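Local coordinates for aminotransferase class I and II (Streptococcus suis 89/1591, PDB 3OP7), which is probably a pyridoxal-phosphate-dependent aminotransferase, moving amino groups between amino acids and keto acids through a cofactor carried as an internal aldimine, at residues S71-Q74 and K80-Q83. Numbering follows the deposited sequence.
Sequences SVSQ and KPEQ
S73, near the C-terminal end of helix 66-73, sets its CB against the peptide link joining K80 to P81. S73 CB lies 3.6 Å from P81 N, so the tertiary amide is met by carbon rather than by a donor. A chi1 of 78° leaves OG flanked by both main-chain substituents of CA, from where it hydrogen-bonds to the carbonyl oxygen of K70 in the same helix, one turn back. S73 OG also touches P81 CD at 3.7 Å. The pyrrolidine ring turns a face to the hydroxyl, with OG over it and slightly nearer CD, and it also rests on K69 and K70. K80 contributes backbone here; its CB points away from the helix. The short 3-10 turn 81-83 is closed twice: Q83 N bonds K80 O, and K80 N gives a nearly straight bond (177°, 2.8 Å) to Q83 OE1, approaching from above the amide plane. Q83 NE2 reaches the carbonyl oxygen of A236, tying the turn to the chain just beyond strand 232-235, the neighbour of edge strand 84-87. S73 CA and P81 CA come within 5.2 Å, a closeness that the small serine side chain probably permits. Across the helix-turn interface the chemistry is van der Waals: the serine hydroxyl is satisfied within its own helix, and the proline nitrogen has no hydrogen to offer.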
ATOM      1  N   SER A  71      -9.046 -19.296   6.059  1.00 27.17           N
ATOM      2  CA  SER A  71     -10.439 -18.880   5.820  1.00 28.88           C
ATOM      3  C   SER A  71     -10.607 -18.393   4.377  1.00 27.13           C
ATOM      4  O   SER A  71     -11.578 -18.748   3.740  1.00 30.18           O
ATOM      5  CB  SER A  71     -10.874 -17.779   6.775  1.00 28.35           C
ATOM      6  OG  SER A  71     -10.938 -18.251   8.122  1.00 30.55           O
ATOM      7  N   VAL A  72      -9.643 -17.598   3.889  1.00 26.66           N
ATOM      8  CA  VAL A  72      -9.674 -17.163   2.491  1.00 26.46           C
ATOM      9  C   VAL A  72      -9.627 -18.360   1.539  1.00 27.02           C
ATOM     10  O   VAL A  72     -10.430 -18.433   0.605  1.00 29.10           O
ATOM     11  CB  VAL A  72      -8.572 -16.172   2.141  1.00 24.77           C
ATOM     12  CG1 VAL A  72      -8.487 -15.992   0.602  1.00 23.45           C
ATOM     13  CG2 VAL A  72      -8.775 -14.798   2.834  1.00 24.72           C
ATOM     14  N   SER A  73      -8.682 -19.288   1.753  1.00 27.81           N
ATOM     15  CA  SER A  73      -8.561 -20.499   0.903  1.00 28.95           C
ATOM     16  C   SER A  73      -9.895 -21.258   0.810  1.00 30.53           C
ATOM     17  O   SER A  73     -10.252 -21.777  -0.243  1.00 29.85           O
ATOM     18  CB  SER A  73      -7.376 -21.374   1.371  1.00 30.04           C
ATOM     19  OG  SER A  73      -7.687 -22.126   2.524  1.00 29.08           O
ATOM     20  N   GLN A  74     -10.642 -21.261   1.899  1.00 31.21           N
ATOM     21  CA  GLN A  74     -11.890 -21.986   2.008  1.00 33.44           C
ATOM     22  C   GLN A  74     -13.038 -21.335   1.208  1.00 33.49           C
ATOM     23  O   GLN A  74     -14.079 -21.968   0.972  1.00 33.64           O
ATOM     24  CB  GLN A  74     -12.287 -22.150   3.471  1.00 34.42           C
ATOM     25  CG  GLN A  74     -11.462 -23.185   4.229  1.00 38.32           C
ATOM     26  CD  GLN A  74     -11.799 -23.227   5.713  1.00 44.32           C
ATOM     27  OE1 GLN A  74     -12.028 -22.189   6.353  1.00 48.94           O
ATOM     28  NE2 GLN A  74     -11.813 -24.421   6.272  1.00 48.48           N
ATOM     29  N   LYS A  80      -5.185 -23.914  -1.758  1.00 31.98           N
ATOM     30  CA  LYS A  80      -4.548 -24.141  -0.468  1.00 32.51           C
ATOM     31  C   LYS A  80      -4.185 -22.824   0.202  1.00 31.81           C
ATOM     32  O   LYS A  80      -3.961 -21.816  -0.476  1.00 29.53           O
ATOM     33  CB  LYS A  80      -3.291 -24.985  -0.629  1.00 34.63           C
ATOM     34  CG  LYS A  80      -3.596 -26.399  -1.086  1.00 38.63           C
ATOM     35  CD  LYS A  80      -2.346 -27.223  -1.340  1.00 44.94           C
ATOM     36  CE  LYS A  80      -2.721 -28.712  -1.625  1.00 49.82           C
ATOM     37  NZ  LYS A  80      -1.961 -29.278  -2.786  1.00 53.63           N
ATOM     38  N   PRO A  81      -4.089 -22.835   1.549  1.00 31.86           N
ATOM     39  CA  PRO A  81      -3.695 -21.605   2.239  1.00 31.22           C
ATOM     40  C   PRO A  81      -2.387 -20.991   1.759  1.00 30.75           C
ATOM     41  O   PRO A  81      -2.243 -19.761   1.782  1.00 28.83           O
ATOM     42  CB  PRO A  81      -3.510 -22.061   3.702  1.00 31.93           C
ATOM     43  CG  PRO A  81      -4.276 -23.316   3.831  1.00 34.36           C
ATOM     44  CD  PRO A  81      -4.449 -23.931   2.478  1.00 34.11           C
ATOM     45  N   GLU A  82      -1.408 -21.827   1.410  1.00 30.59           N
ATOM     46  CA  GLU A  82      -0.115 -21.343   0.918  1.00 30.89           C
ATOM     47  C   GLU A  82      -0.211 -20.520  -0.383  1.00 28.19           C
ATOM     48  O   GLU A  82       0.729 -19.826  -0.757  1.00 27.50           O
ATOM     49  CB  GLU A  82       0.873 -22.518   0.720  1.00 33.06           C
ATOM     50  CG  GLU A  82       0.425 -23.468  -0.451  1.00 39.90           C
ATOM     51  CD  GLU A  82       1.128 -24.848  -0.503  1.00 48.78           C
ATOM     52  OE1 GLU A  82       2.361 -24.892  -0.669  1.00 52.77           O
ATOM     53  OE2 GLU A  82       0.431 -25.890  -0.448  1.00 53.59           O
ATOM     54  N   GLN A  83      -1.349 -20.573  -1.065  1.00 27.40           N
ATOM     55  CA  GLN A  83      -1.572 -19.815  -2.284  1.00 26.56           C
ATOM     56  C   GLN A  83      -2.144 -18.398  -2.014  1.00 25.41           C
ATOM     57  O   GLN A  83      -2.455 -17.662  -2.967  1.00 24.46           O
ATOM     58  CB  GLN A  83      -2.538 -20.575  -3.177  1.00 27.89           C
ATOM     59  CG  GLN A  83      -2.000 -21.919  -3.725  1.00 28.33           C
ATOM     60  CD  GLN A  83      -3.038 -22.647  -4.516  1.00 30.64           C
ATOM     61  OE1 GLN A  83      -3.571 -23.670  -4.069  1.00 31.49           O
ATOM     62  NE2 GLN A  83      -3.358 -22.134  -5.707  1.00 28.37           N
TER